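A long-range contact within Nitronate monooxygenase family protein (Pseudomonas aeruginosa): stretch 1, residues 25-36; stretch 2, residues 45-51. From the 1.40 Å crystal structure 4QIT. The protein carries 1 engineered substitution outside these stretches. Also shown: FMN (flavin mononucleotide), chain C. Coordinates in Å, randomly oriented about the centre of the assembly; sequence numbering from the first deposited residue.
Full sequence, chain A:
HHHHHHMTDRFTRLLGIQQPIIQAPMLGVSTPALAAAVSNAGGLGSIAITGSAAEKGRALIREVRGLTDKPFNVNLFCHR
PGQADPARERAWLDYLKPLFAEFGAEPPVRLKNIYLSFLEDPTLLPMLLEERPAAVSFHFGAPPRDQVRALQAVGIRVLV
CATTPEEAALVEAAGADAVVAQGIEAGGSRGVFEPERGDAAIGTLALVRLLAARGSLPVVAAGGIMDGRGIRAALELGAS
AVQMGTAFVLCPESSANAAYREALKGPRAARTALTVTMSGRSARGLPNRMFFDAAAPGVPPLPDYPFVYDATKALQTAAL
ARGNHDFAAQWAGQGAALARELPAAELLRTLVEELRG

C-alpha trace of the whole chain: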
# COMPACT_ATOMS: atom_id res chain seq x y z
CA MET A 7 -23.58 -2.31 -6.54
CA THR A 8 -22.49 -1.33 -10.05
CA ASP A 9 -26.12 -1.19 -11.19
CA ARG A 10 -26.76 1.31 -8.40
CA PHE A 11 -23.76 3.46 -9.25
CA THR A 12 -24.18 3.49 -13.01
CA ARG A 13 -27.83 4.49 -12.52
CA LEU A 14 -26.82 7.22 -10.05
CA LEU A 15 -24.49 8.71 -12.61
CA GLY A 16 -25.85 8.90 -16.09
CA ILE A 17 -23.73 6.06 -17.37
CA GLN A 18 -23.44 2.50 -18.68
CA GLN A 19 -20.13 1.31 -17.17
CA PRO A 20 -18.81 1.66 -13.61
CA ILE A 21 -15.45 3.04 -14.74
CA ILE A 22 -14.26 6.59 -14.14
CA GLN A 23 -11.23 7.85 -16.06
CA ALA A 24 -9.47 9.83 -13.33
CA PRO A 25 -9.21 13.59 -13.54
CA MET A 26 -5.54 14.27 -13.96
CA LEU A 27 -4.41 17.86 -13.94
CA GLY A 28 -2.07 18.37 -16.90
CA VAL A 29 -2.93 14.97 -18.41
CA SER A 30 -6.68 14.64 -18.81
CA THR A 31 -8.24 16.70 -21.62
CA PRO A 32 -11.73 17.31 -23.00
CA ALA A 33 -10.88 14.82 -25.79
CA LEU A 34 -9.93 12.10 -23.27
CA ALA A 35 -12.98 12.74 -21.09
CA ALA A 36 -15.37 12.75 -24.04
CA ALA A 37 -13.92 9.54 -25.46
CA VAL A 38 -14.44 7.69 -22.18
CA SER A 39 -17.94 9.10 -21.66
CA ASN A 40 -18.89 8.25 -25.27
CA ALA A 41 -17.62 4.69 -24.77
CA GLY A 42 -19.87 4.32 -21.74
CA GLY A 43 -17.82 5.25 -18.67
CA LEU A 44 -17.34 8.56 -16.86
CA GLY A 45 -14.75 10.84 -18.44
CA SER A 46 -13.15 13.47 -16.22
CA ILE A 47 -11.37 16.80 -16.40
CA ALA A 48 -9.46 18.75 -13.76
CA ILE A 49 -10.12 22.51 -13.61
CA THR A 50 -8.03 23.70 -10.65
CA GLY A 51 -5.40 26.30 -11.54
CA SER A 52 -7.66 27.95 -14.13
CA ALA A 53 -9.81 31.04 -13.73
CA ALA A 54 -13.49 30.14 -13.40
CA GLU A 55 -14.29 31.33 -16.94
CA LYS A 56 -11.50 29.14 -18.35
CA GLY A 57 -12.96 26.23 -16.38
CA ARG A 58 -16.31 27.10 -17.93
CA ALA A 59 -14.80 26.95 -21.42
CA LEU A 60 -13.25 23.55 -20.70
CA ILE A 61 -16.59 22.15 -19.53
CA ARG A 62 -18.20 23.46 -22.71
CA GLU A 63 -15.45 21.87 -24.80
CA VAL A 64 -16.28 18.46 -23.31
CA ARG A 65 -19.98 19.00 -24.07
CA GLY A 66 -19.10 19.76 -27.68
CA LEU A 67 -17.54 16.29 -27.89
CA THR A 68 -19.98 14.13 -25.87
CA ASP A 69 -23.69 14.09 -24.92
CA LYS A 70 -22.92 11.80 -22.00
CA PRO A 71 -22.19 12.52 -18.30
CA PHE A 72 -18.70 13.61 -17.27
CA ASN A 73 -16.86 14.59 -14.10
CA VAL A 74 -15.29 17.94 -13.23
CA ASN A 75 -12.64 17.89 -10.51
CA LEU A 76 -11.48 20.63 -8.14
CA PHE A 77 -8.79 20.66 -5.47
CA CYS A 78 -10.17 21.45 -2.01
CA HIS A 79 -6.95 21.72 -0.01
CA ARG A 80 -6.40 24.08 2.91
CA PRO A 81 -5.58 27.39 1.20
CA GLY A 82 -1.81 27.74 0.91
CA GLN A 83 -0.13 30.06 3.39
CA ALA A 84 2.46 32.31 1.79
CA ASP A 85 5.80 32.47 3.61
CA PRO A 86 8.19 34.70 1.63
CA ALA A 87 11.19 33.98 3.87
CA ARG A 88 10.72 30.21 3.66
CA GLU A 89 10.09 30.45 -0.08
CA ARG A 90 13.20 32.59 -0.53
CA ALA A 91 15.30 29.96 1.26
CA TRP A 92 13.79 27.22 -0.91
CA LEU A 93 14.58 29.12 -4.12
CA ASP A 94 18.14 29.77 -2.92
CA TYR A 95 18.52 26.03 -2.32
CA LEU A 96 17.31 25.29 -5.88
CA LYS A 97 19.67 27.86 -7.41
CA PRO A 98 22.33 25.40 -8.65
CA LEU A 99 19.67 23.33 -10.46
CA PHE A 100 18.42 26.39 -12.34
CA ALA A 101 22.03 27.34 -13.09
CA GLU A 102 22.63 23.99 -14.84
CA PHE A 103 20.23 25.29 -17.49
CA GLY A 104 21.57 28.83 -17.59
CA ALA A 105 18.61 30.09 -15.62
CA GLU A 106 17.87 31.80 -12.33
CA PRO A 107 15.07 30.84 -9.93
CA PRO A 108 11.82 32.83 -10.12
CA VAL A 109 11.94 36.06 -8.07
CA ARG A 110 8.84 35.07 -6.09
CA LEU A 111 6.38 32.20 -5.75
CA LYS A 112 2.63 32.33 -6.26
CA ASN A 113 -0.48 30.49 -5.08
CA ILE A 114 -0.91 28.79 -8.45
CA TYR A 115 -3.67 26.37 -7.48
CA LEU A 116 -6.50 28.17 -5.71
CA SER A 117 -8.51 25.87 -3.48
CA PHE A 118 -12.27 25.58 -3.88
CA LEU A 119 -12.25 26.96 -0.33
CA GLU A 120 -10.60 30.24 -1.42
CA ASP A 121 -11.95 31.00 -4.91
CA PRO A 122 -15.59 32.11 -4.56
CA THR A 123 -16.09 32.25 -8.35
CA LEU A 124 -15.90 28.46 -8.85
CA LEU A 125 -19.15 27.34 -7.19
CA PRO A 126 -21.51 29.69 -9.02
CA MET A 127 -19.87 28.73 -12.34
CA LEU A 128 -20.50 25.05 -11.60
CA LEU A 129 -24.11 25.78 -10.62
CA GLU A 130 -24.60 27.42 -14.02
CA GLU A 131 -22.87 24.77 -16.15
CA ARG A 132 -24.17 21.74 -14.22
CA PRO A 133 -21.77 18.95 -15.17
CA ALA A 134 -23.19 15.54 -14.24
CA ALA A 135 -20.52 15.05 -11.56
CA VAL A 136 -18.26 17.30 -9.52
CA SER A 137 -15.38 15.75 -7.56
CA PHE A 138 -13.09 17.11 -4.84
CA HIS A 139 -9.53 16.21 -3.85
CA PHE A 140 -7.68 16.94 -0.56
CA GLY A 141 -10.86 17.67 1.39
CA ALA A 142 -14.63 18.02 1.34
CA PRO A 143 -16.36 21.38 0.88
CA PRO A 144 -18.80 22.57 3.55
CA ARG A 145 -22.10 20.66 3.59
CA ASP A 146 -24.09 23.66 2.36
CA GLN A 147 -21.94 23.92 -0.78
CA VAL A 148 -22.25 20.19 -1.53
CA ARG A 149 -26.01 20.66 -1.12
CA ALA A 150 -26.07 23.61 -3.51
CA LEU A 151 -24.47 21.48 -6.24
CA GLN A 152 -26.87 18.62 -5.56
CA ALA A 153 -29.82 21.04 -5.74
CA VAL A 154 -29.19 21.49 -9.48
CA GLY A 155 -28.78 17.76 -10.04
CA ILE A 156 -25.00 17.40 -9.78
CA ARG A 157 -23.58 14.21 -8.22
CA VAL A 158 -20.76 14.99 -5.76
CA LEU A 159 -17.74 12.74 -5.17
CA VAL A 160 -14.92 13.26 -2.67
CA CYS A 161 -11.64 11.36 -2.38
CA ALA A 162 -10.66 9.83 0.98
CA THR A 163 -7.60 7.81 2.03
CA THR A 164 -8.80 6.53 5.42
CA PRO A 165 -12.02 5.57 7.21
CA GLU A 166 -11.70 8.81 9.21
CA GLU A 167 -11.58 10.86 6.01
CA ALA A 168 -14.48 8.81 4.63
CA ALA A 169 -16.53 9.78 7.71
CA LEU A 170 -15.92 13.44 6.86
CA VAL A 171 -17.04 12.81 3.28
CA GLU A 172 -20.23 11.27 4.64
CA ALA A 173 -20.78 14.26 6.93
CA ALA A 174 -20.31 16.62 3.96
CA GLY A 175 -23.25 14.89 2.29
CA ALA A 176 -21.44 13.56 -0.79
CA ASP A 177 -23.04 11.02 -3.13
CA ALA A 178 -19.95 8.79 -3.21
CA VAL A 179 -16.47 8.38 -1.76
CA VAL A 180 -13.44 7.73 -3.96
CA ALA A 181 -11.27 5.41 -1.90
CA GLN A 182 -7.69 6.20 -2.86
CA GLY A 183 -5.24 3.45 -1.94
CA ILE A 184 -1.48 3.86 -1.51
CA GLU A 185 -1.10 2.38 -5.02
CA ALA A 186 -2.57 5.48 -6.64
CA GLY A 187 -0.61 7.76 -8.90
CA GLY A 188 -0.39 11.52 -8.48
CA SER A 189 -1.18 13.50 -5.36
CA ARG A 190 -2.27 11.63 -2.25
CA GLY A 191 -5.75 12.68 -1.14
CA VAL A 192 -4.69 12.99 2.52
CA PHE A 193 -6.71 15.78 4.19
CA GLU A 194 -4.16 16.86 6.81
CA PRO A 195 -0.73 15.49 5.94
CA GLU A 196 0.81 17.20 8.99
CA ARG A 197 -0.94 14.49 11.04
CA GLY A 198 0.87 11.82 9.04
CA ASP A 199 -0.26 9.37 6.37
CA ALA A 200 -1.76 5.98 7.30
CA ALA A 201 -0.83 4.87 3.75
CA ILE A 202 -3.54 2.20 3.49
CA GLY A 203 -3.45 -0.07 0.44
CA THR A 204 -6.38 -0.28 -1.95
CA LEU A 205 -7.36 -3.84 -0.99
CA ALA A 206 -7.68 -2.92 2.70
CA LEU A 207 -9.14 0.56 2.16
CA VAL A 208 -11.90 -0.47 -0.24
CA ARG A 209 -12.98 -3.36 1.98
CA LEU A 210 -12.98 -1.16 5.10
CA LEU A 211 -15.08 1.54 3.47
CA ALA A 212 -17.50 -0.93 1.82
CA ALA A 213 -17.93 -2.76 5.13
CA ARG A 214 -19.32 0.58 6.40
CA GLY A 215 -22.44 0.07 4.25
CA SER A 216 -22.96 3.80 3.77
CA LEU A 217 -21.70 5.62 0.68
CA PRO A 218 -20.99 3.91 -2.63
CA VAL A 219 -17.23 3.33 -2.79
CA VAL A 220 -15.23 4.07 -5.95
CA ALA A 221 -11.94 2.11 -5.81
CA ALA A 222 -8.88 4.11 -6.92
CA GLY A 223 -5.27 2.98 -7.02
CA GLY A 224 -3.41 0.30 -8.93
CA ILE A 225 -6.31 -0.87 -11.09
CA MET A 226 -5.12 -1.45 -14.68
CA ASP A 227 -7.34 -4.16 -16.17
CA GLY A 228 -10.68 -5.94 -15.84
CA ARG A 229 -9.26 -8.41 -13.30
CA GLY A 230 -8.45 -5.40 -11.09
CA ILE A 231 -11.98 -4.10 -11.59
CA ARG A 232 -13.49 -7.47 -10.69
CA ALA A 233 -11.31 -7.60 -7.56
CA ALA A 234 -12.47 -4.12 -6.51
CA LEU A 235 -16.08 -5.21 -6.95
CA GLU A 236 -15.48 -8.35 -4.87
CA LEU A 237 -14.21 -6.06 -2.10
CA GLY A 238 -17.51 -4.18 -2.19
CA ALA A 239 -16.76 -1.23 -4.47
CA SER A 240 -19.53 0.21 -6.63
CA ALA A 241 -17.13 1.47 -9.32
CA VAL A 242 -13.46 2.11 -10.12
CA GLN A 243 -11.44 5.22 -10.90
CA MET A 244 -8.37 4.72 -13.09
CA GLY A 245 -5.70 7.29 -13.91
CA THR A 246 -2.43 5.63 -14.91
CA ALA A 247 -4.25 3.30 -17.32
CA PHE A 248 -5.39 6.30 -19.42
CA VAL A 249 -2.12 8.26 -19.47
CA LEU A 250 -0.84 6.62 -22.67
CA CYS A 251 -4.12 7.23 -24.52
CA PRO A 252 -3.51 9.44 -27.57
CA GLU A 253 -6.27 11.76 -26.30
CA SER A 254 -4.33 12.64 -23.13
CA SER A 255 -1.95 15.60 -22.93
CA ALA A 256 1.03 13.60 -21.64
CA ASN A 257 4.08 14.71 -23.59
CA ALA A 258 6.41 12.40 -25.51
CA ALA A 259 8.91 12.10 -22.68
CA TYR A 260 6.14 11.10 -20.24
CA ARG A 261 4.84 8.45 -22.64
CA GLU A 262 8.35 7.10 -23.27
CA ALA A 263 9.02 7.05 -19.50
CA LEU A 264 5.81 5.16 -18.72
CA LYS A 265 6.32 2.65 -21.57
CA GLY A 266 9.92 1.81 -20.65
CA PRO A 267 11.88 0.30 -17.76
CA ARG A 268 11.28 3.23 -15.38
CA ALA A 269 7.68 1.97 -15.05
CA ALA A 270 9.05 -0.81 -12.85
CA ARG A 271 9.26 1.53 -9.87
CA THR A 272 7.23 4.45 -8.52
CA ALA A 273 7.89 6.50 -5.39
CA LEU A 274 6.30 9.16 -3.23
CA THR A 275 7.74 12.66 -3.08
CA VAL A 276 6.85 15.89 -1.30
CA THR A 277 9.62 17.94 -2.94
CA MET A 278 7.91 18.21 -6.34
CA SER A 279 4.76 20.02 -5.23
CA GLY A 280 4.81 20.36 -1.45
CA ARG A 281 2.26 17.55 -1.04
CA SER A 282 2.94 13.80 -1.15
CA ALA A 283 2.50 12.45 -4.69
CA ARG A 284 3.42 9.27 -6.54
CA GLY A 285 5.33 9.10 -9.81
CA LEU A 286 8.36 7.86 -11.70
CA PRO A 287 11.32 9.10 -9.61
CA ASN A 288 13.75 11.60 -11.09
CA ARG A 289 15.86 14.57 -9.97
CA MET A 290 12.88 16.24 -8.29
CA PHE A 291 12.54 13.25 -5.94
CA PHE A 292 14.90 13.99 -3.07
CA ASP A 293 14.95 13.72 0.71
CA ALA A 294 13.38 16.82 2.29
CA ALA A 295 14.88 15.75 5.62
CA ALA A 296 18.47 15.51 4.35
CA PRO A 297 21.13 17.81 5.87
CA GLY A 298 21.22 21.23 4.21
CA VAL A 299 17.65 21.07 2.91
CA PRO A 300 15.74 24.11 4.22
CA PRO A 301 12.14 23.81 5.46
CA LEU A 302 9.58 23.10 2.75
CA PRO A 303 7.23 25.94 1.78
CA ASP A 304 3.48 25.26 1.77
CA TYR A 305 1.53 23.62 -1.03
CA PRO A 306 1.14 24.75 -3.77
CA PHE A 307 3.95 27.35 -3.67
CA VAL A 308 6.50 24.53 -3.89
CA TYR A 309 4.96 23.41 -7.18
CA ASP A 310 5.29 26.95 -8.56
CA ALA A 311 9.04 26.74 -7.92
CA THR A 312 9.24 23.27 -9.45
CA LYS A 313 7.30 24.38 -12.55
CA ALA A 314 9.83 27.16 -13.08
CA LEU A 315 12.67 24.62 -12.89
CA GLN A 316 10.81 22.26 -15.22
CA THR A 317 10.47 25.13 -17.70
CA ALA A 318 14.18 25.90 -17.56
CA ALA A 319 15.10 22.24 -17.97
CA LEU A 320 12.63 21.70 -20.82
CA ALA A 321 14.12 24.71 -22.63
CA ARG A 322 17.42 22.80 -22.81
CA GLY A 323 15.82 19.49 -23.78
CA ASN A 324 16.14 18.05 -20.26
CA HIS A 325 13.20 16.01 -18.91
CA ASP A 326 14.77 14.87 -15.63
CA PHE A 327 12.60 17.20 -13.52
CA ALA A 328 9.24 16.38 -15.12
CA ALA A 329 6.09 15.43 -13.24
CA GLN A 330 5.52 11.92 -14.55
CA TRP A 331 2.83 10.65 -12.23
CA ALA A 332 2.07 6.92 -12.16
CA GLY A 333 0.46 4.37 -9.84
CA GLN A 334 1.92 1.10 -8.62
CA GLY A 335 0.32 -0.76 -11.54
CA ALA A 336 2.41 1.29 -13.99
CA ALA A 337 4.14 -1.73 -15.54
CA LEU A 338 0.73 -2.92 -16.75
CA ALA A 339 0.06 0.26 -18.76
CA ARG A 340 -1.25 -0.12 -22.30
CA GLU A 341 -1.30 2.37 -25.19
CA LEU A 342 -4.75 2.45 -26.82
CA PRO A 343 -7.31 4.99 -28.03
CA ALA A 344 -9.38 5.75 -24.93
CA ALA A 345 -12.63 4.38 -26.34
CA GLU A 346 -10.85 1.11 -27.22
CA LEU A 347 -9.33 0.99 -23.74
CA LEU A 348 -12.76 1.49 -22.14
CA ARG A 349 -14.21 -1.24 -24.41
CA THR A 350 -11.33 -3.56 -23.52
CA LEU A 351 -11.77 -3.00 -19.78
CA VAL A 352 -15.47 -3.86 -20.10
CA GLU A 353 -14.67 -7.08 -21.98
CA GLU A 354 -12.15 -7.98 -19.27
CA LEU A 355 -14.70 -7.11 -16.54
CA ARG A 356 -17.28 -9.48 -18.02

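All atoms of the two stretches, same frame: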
# COMPACT_ATOMS: atom_id res chain seq x y z
N PRO A 25 -9.67 12.26 -13.20
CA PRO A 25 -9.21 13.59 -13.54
C PRO A 25 -7.75 13.67 -13.19
O PRO A 25 -7.32 13.15 -12.15
CB PRO A 25 -10.01 14.51 -12.62
CG PRO A 25 -10.46 13.64 -11.49
CD PRO A 25 -10.59 12.25 -12.04
N MET A 26 -6.98 14.25 -14.09
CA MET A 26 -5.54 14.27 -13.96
C MET A 26 -5.03 15.60 -14.46
O MET A 26 -4.86 15.78 -15.66
CB MET A 26 -4.92 13.12 -14.77
CG MET A 26 -5.24 11.73 -14.22
SD MET A 26 -4.46 10.43 -15.19
CE MET A 26 -5.57 10.34 -16.61
N LEU A 27 -4.80 16.53 -13.54
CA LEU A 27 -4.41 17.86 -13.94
C LEU A 27 -3.13 17.82 -14.77
O LEU A 27 -2.12 17.23 -14.34
CB LEU A 27 -4.29 18.78 -12.72
CG LEU A 27 -4.10 20.28 -13.00
CD1 LEU A 27 -5.26 20.85 -13.79
CD2 LEU A 27 -3.94 21.01 -11.66
N GLY A 28 -3.19 18.39 -15.97
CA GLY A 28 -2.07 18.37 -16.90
C GLY A 28 -2.04 17.17 -17.84
O GLY A 28 -1.22 17.12 -18.76
N VAL A 29 -2.91 16.20 -17.60
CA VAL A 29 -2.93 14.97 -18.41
C VAL A 29 -4.30 14.68 -19.02
O VAL A 29 -4.40 14.38 -20.22
CB VAL A 29 -2.46 13.76 -17.59
CG1 VAL A 29 -2.58 12.49 -18.42
CG2 VAL A 29 -1.02 13.95 -17.13
N SER A 30 -5.36 14.77 -18.23
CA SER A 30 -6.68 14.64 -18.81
C SER A 30 -6.98 15.86 -19.69
O SER A 30 -6.40 16.94 -19.50
CB SER A 30 -7.76 14.40 -17.75
OG SER A 30 -7.71 15.34 -16.70
N THR A 31 -7.87 15.66 -20.66
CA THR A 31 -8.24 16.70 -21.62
C THR A 31 -9.71 16.52 -21.93
O THR A 31 -10.27 15.45 -21.66
CB THR A 31 -7.48 16.51 -22.94
OG1 THR A 31 -7.85 15.25 -23.50
CG2 THR A 31 -5.97 16.58 -22.73
N PRO A 32 -10.36 17.54 -22.52
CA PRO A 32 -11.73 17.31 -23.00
C PRO A 32 -11.84 16.13 -23.98
O PRO A 32 -12.83 15.39 -23.91
CB PRO A 32 -12.08 18.63 -23.68
CG PRO A 32 -11.32 19.65 -22.88
CD PRO A 32 -9.99 18.96 -22.61
N ALA A 33 -10.86 15.95 -24.86
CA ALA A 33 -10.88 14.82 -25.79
C ALA A 33 -10.86 13.47 -25.05
O ALA A 33 -11.60 12.56 -25.41
CB ALA A 33 -9.73 14.91 -26.78
N LEU A 34 -10.01 13.35 -24.03
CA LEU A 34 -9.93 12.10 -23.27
C LEU A 34 -11.24 11.83 -22.53
O LEU A 34 -11.78 10.72 -22.60
CB LEU A 34 -8.75 12.14 -22.28
CG LEU A 34 -8.68 10.92 -21.37
CD1 LEU A 34 -8.46 9.65 -22.17
CD2 LEU A 34 -7.56 11.09 -20.34
N ALA A 35 -11.74 12.85 -21.84
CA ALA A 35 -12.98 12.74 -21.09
C ALA A 35 -14.14 12.34 -21.99
O ALA A 35 -14.93 11.45 -21.67
CB ALA A 35 -13.29 14.06 -20.36
N ALA A 36 -14.25 13.00 -23.15
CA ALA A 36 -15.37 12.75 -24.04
C ALA A 36 -15.31 11.34 -24.62
O ALA A 36 -16.34 10.69 -24.79
CB ALA A 36 -15.42 13.78 -25.14
N GLY A 45 -15.94 10.06 -18.16
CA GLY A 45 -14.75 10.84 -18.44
C GLY A 45 -14.62 11.93 -17.41
O GLY A 45 -15.62 12.34 -16.79
N SER A 46 -13.39 12.41 -17.21
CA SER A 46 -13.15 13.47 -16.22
C SER A 46 -12.17 14.51 -16.70
O SER A 46 -11.24 14.21 -17.45
CB SER A 46 -12.63 12.88 -14.89
OG SER A 46 -13.47 11.83 -14.41
N ILE A 47 -12.37 15.75 -16.25
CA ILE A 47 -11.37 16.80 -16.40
C ILE A 47 -11.08 17.45 -15.05
O ILE A 47 -11.92 17.41 -14.14
CB ILE A 47 -11.76 17.90 -17.41
CG1 ILE A 47 -13.10 18.54 -17.03
CG2 ILE A 47 -11.79 17.34 -18.84
CD1 ILE A 47 -13.51 19.74 -17.91
N ALA A 48 -9.90 18.04 -14.95
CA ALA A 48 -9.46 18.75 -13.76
C ALA A 48 -9.34 20.24 -14.10
O ALA A 48 -8.71 20.60 -15.10
CB ALA A 48 -8.11 18.20 -13.29
N ILE A 49 -9.93 21.10 -13.27
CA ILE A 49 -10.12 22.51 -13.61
C ILE A 49 -9.39 23.45 -12.65
O ILE A 49 -9.32 24.66 -12.87
CB ILE A 49 -11.66 22.79 -13.67
CG1 ILE A 49 -12.10 23.05 -15.10
CG2 ILE A 49 -12.14 23.80 -12.64
CD1 ILE A 49 -11.65 21.97 -16.00
N THR A 50 -8.81 22.89 -11.59
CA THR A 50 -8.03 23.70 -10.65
C THR A 50 -6.84 24.37 -11.34
O THR A 50 -6.23 23.80 -12.25
CB THR A 50 -7.57 22.86 -9.43
OG1 THR A 50 -8.72 22.56 -8.62
CG2 THR A 50 -6.53 23.61 -8.60
N GLY A 51 -6.52 25.60 -10.95
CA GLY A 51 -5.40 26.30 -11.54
C GLY A 51 -5.82 27.18 -12.70
O GLY A 51 -5.00 27.92 -13.25
N1 FMN C . -6.68 13.29 -8.63
C2 FMN C . -7.34 14.50 -8.47
O2 FMN C . -8.23 14.59 -7.64
N3 FMN C . -7.03 15.59 -9.25
C4 FMN C . -6.03 15.48 -10.19
O4 FMN C . -5.71 16.43 -10.90
C4A FMN C . -5.36 14.27 -10.34
N5 FMN C . -4.36 14.20 -11.27
C5A FMN C . -3.69 13.02 -11.47
C6 FMN C . -2.69 12.99 -12.44
C7 FMN C . -1.99 11.82 -12.69
C7M FMN C . -0.95 11.86 -13.77
C8 FMN C . -2.27 10.68 -11.94
C8M FMN C . -1.50 9.41 -12.19
C9 FMN C . -3.27 10.72 -10.96
C9A FMN C . -3.99 11.89 -10.72
N10 FMN C . -5.00 11.96 -9.76
C10 FMN C . -5.68 13.16 -9.56
C1' FMN C . -5.32 10.76 -8.91
C2' FMN C . -6.46 9.92 -9.46
O2' FMN C . -7.68 10.57 -9.22
C3' FMN C . -6.52 8.56 -8.78
O3' FMN C . -6.41 8.66 -7.38
C4' FMN C . -5.34 7.75 -9.28
O4' FMN C . -5.10 8.05 -10.64
C5' FMN C . -5.68 6.28 -9.16
O5' FMN C . -4.45 5.62 -9.25
P FMN C . -4.00 4.86 -10.57
O1P FMN C . -5.22 4.50 -11.38
O2P FMN C . -3.20 3.67 -10.13
O3P FMN C . -3.17 5.85 -11.32
O HOH W 1 -8.21 17.97 -17.23

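What holds Leu27 against the second stretch? Leu27 covers more surface than any other residue in the contact, and it does so by van der Waals packing, against backbone carbonyls as well as a methyl. Its CA-to-CB bond points sideways, but the end of the side chain comes nearer (chi1 t, -171°). Leu27 CD1 lies 3.5 Å from Thr50 O and 3.7 Å from Ala48 O, so the methyl rests on the backbone where the strand gives way to loop. Closer to the main chain, Leu27 CB meets Ala48 CB at 3.9 Å. While the side chain packs, the backbone is free for the cofactor: Leu27 N donates a hydrogen bond to FMN O4 at 2.8 Å and a weak one to FMN N5 at 3.3 Å.

How does Ala48 fit between its neighbours? Ala48 CB points toward stretch 1 and, besides Leu27, approaches Pro25 CB at 4.2 Å and FMN O4 at 3.8 Å. A small methyl thus touches leucine, proline and flavin at once. Its backbone nitrogen is served by water rather than by a direct bond across the contact: Ala48 N donates to water 1 at 2.8 Å, and the same water is hydrogen-bonded to Ser30 OG at 2.7 Å and weakly to Ser30 O at 3.1 Å. No direct hydrogen bond joins the two stretches, so this water supplies a polar link between them.

What does Ser46 pack against? Its CA-to-CB bond points sideways, and Ser46 CB lies 3.5 Å from Pro25 N and 3.6 Å from Pro25 CD, against the proline ring. On its carbonyl, Ser30 CB lies 3.5 Å from Ser46 O, the Ser30 CA-to-CB bond pointing toward the strand. Ser30 OG accepts from Met26 N at 2.9 Å, tying that side chain into the turn of the first stretch.

Where do the helix and the strand meet? They run nearly antiparallel, at 155°, and their axes approach to 6.3 Å. Thr31 caps the helix, its OG1 accepting from Leu34 N at 2.9 Å. One turn on, Ala35 points its CB toward the strand, 3.6 Å from Ser46 O and 3.9 Å from Ile47 CG2. Ile47 CG2 also lies 3.7 Å from Thr31 O, placing this methyl against the first turn of the helix. The tightest backbone approach is at Gly45, whose CA makes a CA-H...O contact of 3.3 Å with Ala35 O. An ideal CB on Gly45 would fall 1.8 Å from Ala35 O, a clash; the absence of a side chain lets the chains come this close.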